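Local structure of ankyrin-repeat protein B (Legionella pneumophila, 5K34) at residues A17-N22 with L49-E54; L44-L49 with D76-S81; L85-L90 with A105-M110. The protein is a bacterial F-box effector that hijacks the host ubiquitin-proteasome system, the ankyrin domain described here probably serving to bind partner proteins. All coordinates share one frame; numbering follows the deposited sequence. Where two conformers were deposited one is given.

Contact 1: residues A17-N22 with L49-E54; sequences AARSNN and LLAAIE. With SO4 (sulfate ion), chain C.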
loop_
_atom_site.group_PDB
_atom_site.type_symbol
_atom_site.label_atom_id
_atom_site.label_comp_id
_atom_site.label_asym_id
_atom_site.label_seq_id
_atom_site.Cartn_x
_atom_site.Cartn_y
_atom_site.Cartn_z
ATOM N N ALA A 17 -8.030 -6.539 -3.308
ATOM C CA ALA A 17 -7.300 -7.663 -2.731
ATOM C C ALA A 17 -6.301 -7.139 -1.716
ATOM O O ALA A 17 -6.160 -7.704 -0.626
ATOM C CB ALA A 17 -6.591 -8.442 -3.825
ATOM N N ALA A 18 -5.570 -6.071 -2.049
ATOM C CA ALA A 18 -4.596 -5.529 -1.109
ATOM C C ALA A 18 -5.274 -4.975 0.139
ATOM O O ALA A 18 -4.831 -5.267 1.264
ATOM C CB ALA A 18 -3.775 -4.460 -1.778
ATOM N N ARG A 19 -6.378 -4.233 -0.013
ATOM C CA ARG A 19 -7.077 -3.672 1.150
ATOM C C ARG A 19 -7.613 -4.753 2.067
ATOM O O ARG A 19 -7.706 -4.536 3.292
ATOM C CB ARG A 19 -8.224 -2.804 0.617
ATOM C CG ARG A 19 -8.827 -1.905 1.729
ATOM C CD ARG A 19 -9.954 -1.011 1.199
ATOM N NE ARG A 19 -9.520 -0.043 0.217
ATOM C CZ ARG A 19 -9.830 -0.086 -1.092
ATOM N NH1 ARG A 19 -10.510 -1.079 -1.644
ATOM N NH2 ARG A 19 -9.368 0.891 -1.888
ATOM N N SER A 20 -7.949 -5.916 1.506
ATOM C CA SER A 20 -8.495 -7.008 2.328
ATOM C C SER A 20 -7.433 -7.974 2.802
ATOM O O SER A 20 -7.760 -8.997 3.419
ATOM C CB SER A 20 -9.569 -7.796 1.589
ATOM O OG SER A 20 -9.025 -8.347 0.415
ATOM N N ASN A 21 -6.157 -7.668 2.584
ATOM C CA ASN A 21 -5.061 -8.540 3.034
ATOM C C ASN A 21 -5.066 -9.879 2.312
ATOM O O ASN A 21 -4.511 -10.858 2.826
ATOM C CB ASN A 21 -5.066 -8.734 4.560
ATOM C CG ASN A 21 -3.661 -8.856 5.175
ATOM O OD1 ASN A 21 -2.635 -8.515 4.587
ATOM N ND2 ASN A 21 -3.640 -9.294 6.439
ATOM N N ASN A 22 -5.662 -9.925 1.127
ATOM C CA ASN A 22 -5.666 -11.135 0.324
ATOM C C ASN A 22 -4.427 -11.179 -0.541
ATOM O O ASN A 22 -4.435 -10.910 -1.770
ATOM C CB ASN A 22 -6.944 -11.239 -0.507
ATOM C CG ASN A 22 -7.126 -12.649 -1.079
ATOM O OD1 ASN A 22 -6.163 -13.393 -1.248
ATOM N ND2 ASN A 22 -8.350 -13.021 -1.402
ATOM N N LEU A 49 -0.180 -0.381 -2.189
ATOM C CA LEU A 49 0.458 -0.175 -0.878
ATOM C C LEU A 49 -0.427 0.705 -0.011
ATOM O O LEU A 49 -0.657 0.383 1.161
ATOM C CB LEU A 49 1.849 0.426 -1.061
ATOM C CG LEU A 49 2.612 0.759 0.226
ATOM C CD1 LEU A 49 2.768 -0.482 1.134
ATOM C CD2 LEU A 49 3.980 1.354 -0.101
ATOM N N LEU A 50 -0.980 1.809 -0.557
ATOM C CA LEU A 50 -1.956 2.614 0.167
ATOM C C LEU A 50 -3.174 1.850 0.536
ATOM O O LEU A 50 -3.719 1.973 1.641
ATOM C CB LEU A 50 -2.401 3.842 -0.619
ATOM C CG LEU A 50 -1.555 5.070 -0.679
ATOM C CD1 LEU A 50 -2.372 6.193 -1.352
ATOM C CD2 LEU A 50 -1.137 5.538 0.750
ATOM N N ALA A 51 -3.693 1.047 -0.409
ATOM C CA ALA A 51 -4.878 0.234 -0.158
ATOM C C ALA A 51 -4.645 -0.710 1.014
ATOM O O ALA A 51 -5.502 -0.829 1.904
ATOM C CB ALA A 51 -5.274 -0.535 -1.400
ATOM N N ALA A 52 -3.498 -1.402 1.019
ATOM C CA ALA A 52 -3.186 -2.294 2.114
ATOM C C ALA A 52 -3.109 -1.548 3.414
ATOM O O ALA A 52 -3.685 -2.013 4.409
ATOM C CB ALA A 52 -1.885 -3.049 1.815
ATOM N N ILE A 53 -2.443 -0.402 3.444
ATOM C CA ILE A 53 -2.355 0.375 4.689
ATOM C C ILE A 53 -3.744 0.741 5.200
ATOM O O ILE A 53 -4.075 0.501 6.369
ATOM C CB ILE A 53 -1.481 1.632 4.470
ATOM C CG1 ILE A 53 -0.026 1.215 4.286
ATOM C CG2 ILE A 53 -1.656 2.612 5.653
ATOM C CD1 ILE A 53 0.836 2.318 3.668
ATOM N N GLU A 54 -4.607 1.289 4.333
ATOM C CA GLU A 54 -5.901 1.752 4.858
ATOM C C GLU A 54 -6.779 0.603 5.273
ATOM O O GLU A 54 -7.650 0.785 6.148
ATOM C CB GLU A 54 -6.643 2.640 3.853
ATOM C CG GLU A 54 -7.222 1.915 2.668
ATOM C CD GLU A 54 -7.786 2.864 1.616
ATOM O OE1 GLU A 54 -7.881 4.091 1.867
ATOM O OE2 GLU A 54 -8.066 2.380 0.497
HETATM S S SO4 C . -5.456 -10.820 9.244
HETATM O O1 SO4 C . -6.182 -12.079 9.632
HETATM O O2 SO4 C . -6.003 -10.269 7.910
HETATM O O3 SO4 C . -5.536 -9.801 10.332
HETATM O O4 SO4 C . -3.983 -11.029 9.187
#

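Contact 2: residues L44-L49 with D76-S81; sequences LNRTPL and DNYGDS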
loop_
_atom_site.group_PDB
_atom_site.type_symbol
_atom_site.label_atom_id
_atom_site.label_comp_id
_atom_site.label_asym_id
_atom_site.label_seq_id
_atom_site.Cartn_x
_atom_site.Cartn_y
_atom_site.Cartn_z
ATOM N N LEU A 44 -6.380 7.788 -9.393
ATOM C CA LEU A 44 -6.319 8.738 -8.299
ATOM C C LEU A 44 -4.903 8.843 -7.686
ATOM O O LEU A 44 -4.771 9.262 -6.528
ATOM C CB LEU A 44 -7.365 8.466 -7.200
ATOM C CG LEU A 44 -8.813 8.282 -7.674
ATOM C CD1 LEU A 44 -9.743 8.030 -6.483
ATOM C CD2 LEU A 44 -9.342 9.300 -8.700
ATOM N N ASN A 45 -3.890 8.411 -8.460
ATOM C CA ASN A 45 -2.513 8.355 -7.964
ATOM C C ASN A 45 -2.341 7.478 -6.710
ATOM O O ASN A 45 -1.383 7.641 -5.960
ATOM C CB ASN A 45 -1.911 9.762 -7.758
ATOM C CG ASN A 45 -1.460 10.363 -9.059
ATOM O OD1 ASN A 45 -1.707 11.614 -9.277
ATOM N ND2 ASN A 45 -0.828 9.627 -9.868
ATOM N N ARG A 46 -3.246 6.512 -6.548
ATOM C CA ARG A 46 -3.111 5.550 -5.451
ATOM C C ARG A 46 -2.370 4.307 -5.905
ATOM O O ARG A 46 -2.254 4.012 -7.101
ATOM C CB ARG A 46 -4.508 5.144 -4.914
ATOM C CG ARG A 46 -5.459 6.316 -4.670
ATOM C CD ARG A 46 -6.636 5.910 -3.808
ATOM N NE ARG A 46 -6.269 5.997 -2.399
ATOM C CZ ARG A 46 -6.717 5.181 -1.451
ATOM N NH1 ARG A 46 -6.304 5.346 -0.197
ATOM N NH2 ARG A 46 -7.547 4.171 -1.742
ATOM N N THR A 47 -1.872 3.530 -4.928
ATOM C CA THR A 47 -1.271 2.221 -5.231
ATOM C C THR A 47 -1.865 1.190 -4.274
ATOM O O THR A 47 -2.486 1.561 -3.270
ATOM C CB THR A 47 0.254 2.237 -4.975
ATOM O OG1 THR A 47 0.502 2.410 -3.576
ATOM C CG2 THR A 47 0.961 3.329 -5.810
ATOM N N PRO A 48 -1.620 -0.103 -4.524
ATOM C CA PRO A 48 -2.068 -1.122 -3.593
ATOM C C PRO A 48 -1.332 -1.062 -2.271
ATOM O O PRO A 48 -1.798 -1.654 -1.289
ATOM C CB PRO A 48 -1.813 -2.448 -4.328
ATOM C CG PRO A 48 -0.813 -2.116 -5.381
ATOM C CD PRO A 48 -1.164 -0.681 -5.802
ATOM N N LEU A 49 -0.180 -0.381 -2.189
ATOM C CA LEU A 49 0.458 -0.175 -0.878
ATOM C C LEU A 49 -0.427 0.705 -0.011
ATOM O O LEU A 49 -0.657 0.383 1.161
ATOM C CB LEU A 49 1.849 0.426 -1.061
ATOM C CG LEU A 49 2.612 0.759 0.226
ATOM C CD1 LEU A 49 2.768 -0.482 1.134
ATOM C CD2 LEU A 49 3.980 1.354 -0.101
ATOM N N ASP A 76 -1.101 10.403 -3.181
ATOM C CA ASP A 76 -2.272 10.252 -4.048
ATOM C C ASP A 76 -3.023 11.566 -4.156
ATOM O O ASP A 76 -2.600 12.614 -3.629
ATOM C CB ASP A 76 -3.153 9.092 -3.570
ATOM C CG ASP A 76 -3.949 9.371 -2.351
ATOM O OD1 ASP A 76 -3.944 10.490 -1.779
ATOM O OD2 ASP A 76 -4.671 8.403 -1.912
ATOM N N ASN A 77 -4.140 11.552 -4.890
ATOM C CA ASN A 77 -4.884 12.805 -5.151
ATOM C C ASN A 77 -5.673 13.276 -3.971
ATOM O O ASN A 77 -6.259 14.370 -4.061
ATOM C CB ASN A 77 -5.737 12.672 -6.422
ATOM C CG ASN A 77 -4.874 12.687 -7.679
ATOM O OD1 ASN A 77 -3.686 12.912 -7.596
ATOM N ND2 ASN A 77 -5.544 12.475 -8.826
ATOM N N TYR A 78 -5.751 12.497 -2.894
ATOM C CA TYR A 78 -6.276 12.983 -1.628
ATOM C C TYR A 78 -5.165 13.707 -0.859
ATOM O O TYR A 78 -5.462 14.342 0.178
ATOM C CB TYR A 78 -6.800 11.848 -0.753
ATOM C CG TYR A 78 -7.936 11.083 -1.396
ATOM C CD1 TYR A 78 -9.257 11.510 -1.209
ATOM C CD2 TYR A 78 -7.692 9.981 -2.177
ATOM C CE1 TYR A 78 -10.323 10.783 -1.755
ATOM C CE2 TYR A 78 -8.739 9.243 -2.743
ATOM C CZ TYR A 78 -10.044 9.630 -2.516
ATOM O OH TYR A 78 -11.075 8.883 -3.034
ATOM N N GLY A 79 -3.926 13.551 -1.300
ATOM C CA GLY A 79 -2.775 14.161 -0.615
ATOM C C GLY A 79 -2.041 13.162 0.311
ATOM O O GLY A 79 -1.096 13.585 0.987
ATOM N N ASP A 80 -2.461 11.902 0.377
ATOM C CA ASP A 80 -1.864 10.933 1.294
ATOM C C ASP A 80 -0.739 10.148 0.649
ATOM O O ASP A 80 -0.883 9.654 -0.472
ATOM C CB ASP A 80 -2.914 9.935 1.748
ATOM C CG ASP A 80 -4.086 10.592 2.474
ATOM O OD1 ASP A 80 -3.886 11.556 3.251
ATOM O OD2 ASP A 80 -5.232 10.112 2.290
ATOM N N SER A 81 0.383 10.024 1.347
ATOM C CA SER A 81 1.449 9.097 0.937
ATOM C C SER A 81 1.374 7.864 1.859
ATOM O O SER A 81 0.728 7.887 2.901
ATOM C CB SER A 81 2.818 9.768 1.068
ATOM O OG SER A 81 3.024 10.078 2.435
HETATM O O HOH W 1 -5.480 7.973 0.597
#

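Contact 3: residues L85-L90 with A105-M110; sequences LLKKQL and ALIRGM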
loop_
_atom_site.group_PDB
_atom_site.type_symbol
_atom_site.label_atom_id
_atom_site.label_comp_id
_atom_site.label_asym_id
_atom_site.label_seq_id
_atom_site.Cartn_x
_atom_site.Cartn_y
_atom_site.Cartn_z
ATOM N N LEU A 85 -0.151 8.470 5.538
ATOM C CA LEU A 85 -1.361 7.731 5.889
ATOM C C LEU A 85 -1.110 6.874 7.137
ATOM O O LEU A 85 -1.954 6.820 8.039
ATOM C CB LEU A 85 -1.802 6.875 4.697
ATOM C CG LEU A 85 -3.165 6.201 4.854
ATOM C CD1 LEU A 85 -4.277 7.267 4.994
ATOM C CD2 LEU A 85 -3.421 5.281 3.680
ATOM N N LEU A 86 0.047 6.219 7.194
ATOM C CA LEU A 86 0.449 5.466 8.407
ATOM C C LEU A 86 0.498 6.394 9.612
ATOM O O LEU A 86 0.034 6.035 10.698
ATOM C CB LEU A 86 1.786 4.764 8.175
ATOM C CG LEU A 86 1.715 3.513 7.301
ATOM C CD1 LEU A 86 3.128 3.205 6.785
ATOM C CD2 LEU A 86 1.132 2.338 8.078
ATOM N N LYS A 87 1.089 7.571 9.424
ATOM C CA LYS A 87 1.185 8.534 10.534
ATOM C C LYS A 87 -0.197 8.955 11.003
ATOM O O LYS A 87 -0.398 9.114 12.212
ATOM C CB LYS A 87 2.012 9.740 10.112
ATOM C CG LYS A 87 3.517 9.471 10.147
ATOM C CD LYS A 87 4.262 10.736 9.709
ATOM C CE LYS A 87 5.764 10.564 9.800
ATOM N NZ LYS A 87 6.248 10.897 11.177
ATOM N N LYS A 88 -1.133 9.156 10.082
ATOM C CA LYS A 88 -2.508 9.453 10.505
ATOM C C LYS A 88 -3.176 8.351 11.376
ATOM O O LYS A 88 -3.870 8.588 12.370
ATOM C CB LYS A 88 -3.376 9.730 9.301
ATOM C CG LYS A 88 -3.167 11.090 8.677
ATOM C CD LYS A 88 -4.205 11.395 7.591
ATOM C CE LYS A 88 -5.607 11.341 8.172
ATOM N NZ LYS A 88 -6.519 12.227 7.365
ATOM N N GLN A 89 -2.929 7.092 10.974
ATOM C CA GLN A 89 -3.389 5.933 11.706
ATOM C C GLN A 89 -2.747 5.904 13.106
ATOM O O GLN A 89 -3.437 5.662 14.095
ATOM C CB GLN A 89 -3.052 4.637 10.953
ATOM C CG GLN A 89 -3.860 4.462 9.679
ATOM C CD GLN A 89 -3.627 3.082 9.075
ATOM O OE1 GLN A 89 -2.564 2.475 9.266
ATOM N NE2 GLN A 89 -4.604 2.592 8.336
ATOM N N LEU A 90 -1.452 6.137 13.165
ATOM C CA LEU A 90 -0.730 6.101 14.446
ATOM C C LEU A 90 -1.279 7.144 15.398
ATOM O O LEU A 90 -1.304 6.875 16.621
ATOM C CB LEU A 90 0.740 6.371 14.202
ATOM C CG LEU A 90 1.695 6.175 15.383
ATOM C CD1 LEU A 90 1.698 4.718 15.844
ATOM C CD2 LEU A 90 3.109 6.609 14.983
ATOM N N ALA A 105 6.526 0.281 12.938
ATOM C CA ALA A 105 7.585 -0.476 12.265
ATOM C C ALA A 105 7.605 -0.174 10.752
ATOM O O ALA A 105 8.701 -0.068 10.167
ATOM C CB ALA A 105 7.393 -1.959 12.516
ATOM N N LEU A 106 6.434 -0.041 10.140
ATOM C CA LEU A 106 6.369 0.301 8.710
ATOM C C LEU A 106 6.851 1.745 8.471
ATOM O O LEU A 106 7.604 1.943 7.496
ATOM C CB LEU A 106 4.948 0.103 8.173
ATOM C CG LEU A 106 4.539 -1.300 7.863
ATOM C CD1 LEU A 106 3.042 -1.483 7.803
ATOM C CD2 LEU A 106 5.163 -1.761 6.537
ATOM N N ILE A 107 6.467 2.684 9.302
ATOM C CA ILE A 107 6.979 4.051 9.169
ATOM C C ILE A 107 8.483 4.065 9.249
ATOM O O ILE A 107 9.172 4.675 8.430
ATOM C CB ILE A 107 6.376 4.998 10.214
ATOM C CG1 ILE A 107 4.863 5.162 9.984
ATOM C CG2 ILE A 107 7.088 6.352 10.174
ATOM C CD1 ILE A 107 4.140 5.757 11.156
ATOM N N ARG A 108 9.016 3.349 10.231
ATOM C CA ARG A 108 10.446 3.309 10.435
ATOM C C ARG A 108 11.160 2.731 9.266
ATOM O O ARG A 108 12.173 3.271 8.762
ATOM C CB ARG A 108 10.738 2.543 11.745
ATOM C CG ARG A 108 12.236 2.513 12.060
ATOM C CD ARG A 108 12.588 1.501 13.141
ATOM N NE ARG A 108 12.294 0.137 12.659
ATOM C CZ ARG A 108 12.905 -0.523 11.652
ATOM N NH1 ARG A 108 13.953 -0.039 10.940
ATOM N NH2 ARG A 108 12.449 -1.744 11.337
ATOM N N GLY A 109 10.671 1.606 8.757
ATOM C CA GLY A 109 11.287 1.010 7.621
ATOM C C GLY A 109 11.254 1.939 6.409
ATOM O O GLY A 109 12.265 2.104 5.706
ATOM N N MET A 110 10.120 2.567 6.138
ATOM C CA MET A 110 10.016 3.437 4.994
ATOM C C MET A 110 10.892 4.682 5.123
ATOM O O MET A 110 11.495 5.072 4.112
ATOM C CB MET A 110 8.575 3.859 4.778
ATOM C CG MET A 110 7.690 2.682 4.304
ATOM S SD MET A 110 5.967 3.193 4.106
ATOM C CE MET A 110 5.217 1.619 3.751
#

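Contact 1: residues A17-N22 with L49-E54
A18 and R19, on the last turn of helix 5-19, pack against A51, A52 and E54 of helix 48-54, a helix-to-helix stacking of the ankyrin-repeat fold. Small residues permit the close approach: A18 CB lies 4.2 Å from A51 CB. The backbones themselves touch, with A18 O 3.5 Å from A52 CA in a CA-H...O contact. R19 CA answers with a second such contact to A51 O at 3.3 Å.

The R19 side chain then runs to the carboxylate of E54. CG is anti to the backbone N (chi1 -167°), and a bend at chi3 carries NE toward the acid. R19 NE donates to E54 OE2 at 2.8 Å with a fairly straight N-H...O angle of 158°. R19 NH2 reaches the same oxygen, E54 OE2, at 3.1 Å, making a side-on salt bridge in which one oxygen takes both nitrogens. OE2 lies in the guanidinium plane, yet the carboxylate is turned 41° against that plane, and NE meets OE2 on its anti side but well out of the carboxylate plane. A51 CB covers one face of the guanidinium. The other oxygen, E54 OE1, is salt-bridged to R46, so two arginines share this acid and would be expected to favour its ionised form.

N21, at positive phi, is the C-prime residue of a Schellman motif, its N bonding A18 O at 3.0 Å. N21 ND2 also holds a sulfate, probably from the crystallisation liquor, through sulfate O2 at 2.9 Å. N22 N completes the motif on A17 O at 2.9 Å, while N22 OD1 caps E25 N of helix 23-30.

Contact 2: residues L44-L49 with D76-S81
L44 and N45, both in the left-handed helical region, bring their backbone against D76 and N77, which open a type I beta turn running to G79. These are loops leading into helices 48-54 and 82-91, an apposition of neighbouring inter-helix loops in the ankyrin fold. N77 N donates to L44 O at 2.9 Å (159°), from a position tilted out of the carbonyl plane. The CA atoms of N45 and D76 come to 4.4 Å, against 5.3 Å between L44 CA and N77 CA.

The R46 and D76 side chains run alongside in the same direction. The R46 chain bends at chi3 (85°), bringing NE to D76 OD2 at 2.9 Å in a salt bridge. OD2 sits nearly in the guanidinium plane and is met almost along its C-O axis. A water accepts from R46 NH1 and donates to both D76 OD2 and D80 OD2, extending the link just past the turn. The other D76 oxygen, OD1, takes D80 N at 3.0 Å from above the carboxylate plane; the same carboxylate holds its own loop and the one before helix 48-54.

Y78 presents its ring edge to R46 CD, 4.1 Å from CE2. L44 CD1 touches the same CE2, also at 4.1 Å.

Contact 3: residues L85-L90 with A105-M110
L86 O accepts from L90 N at 2.9 Å, a bond inside helix 82-91 that spaces two of the residues facing I107 one turn apart. No hydrogen bond passes between the segments: this is apolar packing of an antiparallel helix pair at the C-terminal end of the ankyrin domain. The short axes of 85-90 and 105-110 approach to 10.0 Å, with 149° between their directions.

I107 is the centre of the interface. Its CG1 presses on L86 CB at 3.6 Å, while CD1, carried outward by an extended chi2 (164°), comes to K87 and L90. K87 meets it with its aliphatic part, CG lying 3.9 Å from I107 CD1 where the two side chains cross at about a right angle. L90 CD2 approaches that same methyl at 4.1 Å.

The other end of the L86 side chain serves a second group. The L86 side chain crosses those of L106 and M110 at about a right angle, its CD1 lying 3.9 Å from L106 CB. Beyond the pair, helix 58-67 touches L86 and L106 through Y58 and M110 through W65, continuing the apolar packing into the repeat stack. M110 reaches the same methyl with its sulfur, SD standing 3.9 Å from L86 CD1.

In the fold
From the N terminus, helix 5-19 ends in contact 1, which closes a loop through helix 23-30 when helix 48-54 packs on it. Contact 2 opens before that loop is finished, at 44-49, and closes at 76-81 after helix 58-67, so contacts 1 and 2 cross and share L49. E54 joins them through R46, while R19 NH2 and R46 NH2 lie 3.8 Å apart around that acid. Contact 3 follows in series, pairing helix 82-91 with helix 97-112. I53 O, probably hydrogen-bonded to Q89 NE2 at 2.9 Å, and I53 packing on L86 tie it to contact 1. Helix 48-54 therefore connects the first helix to the last pair.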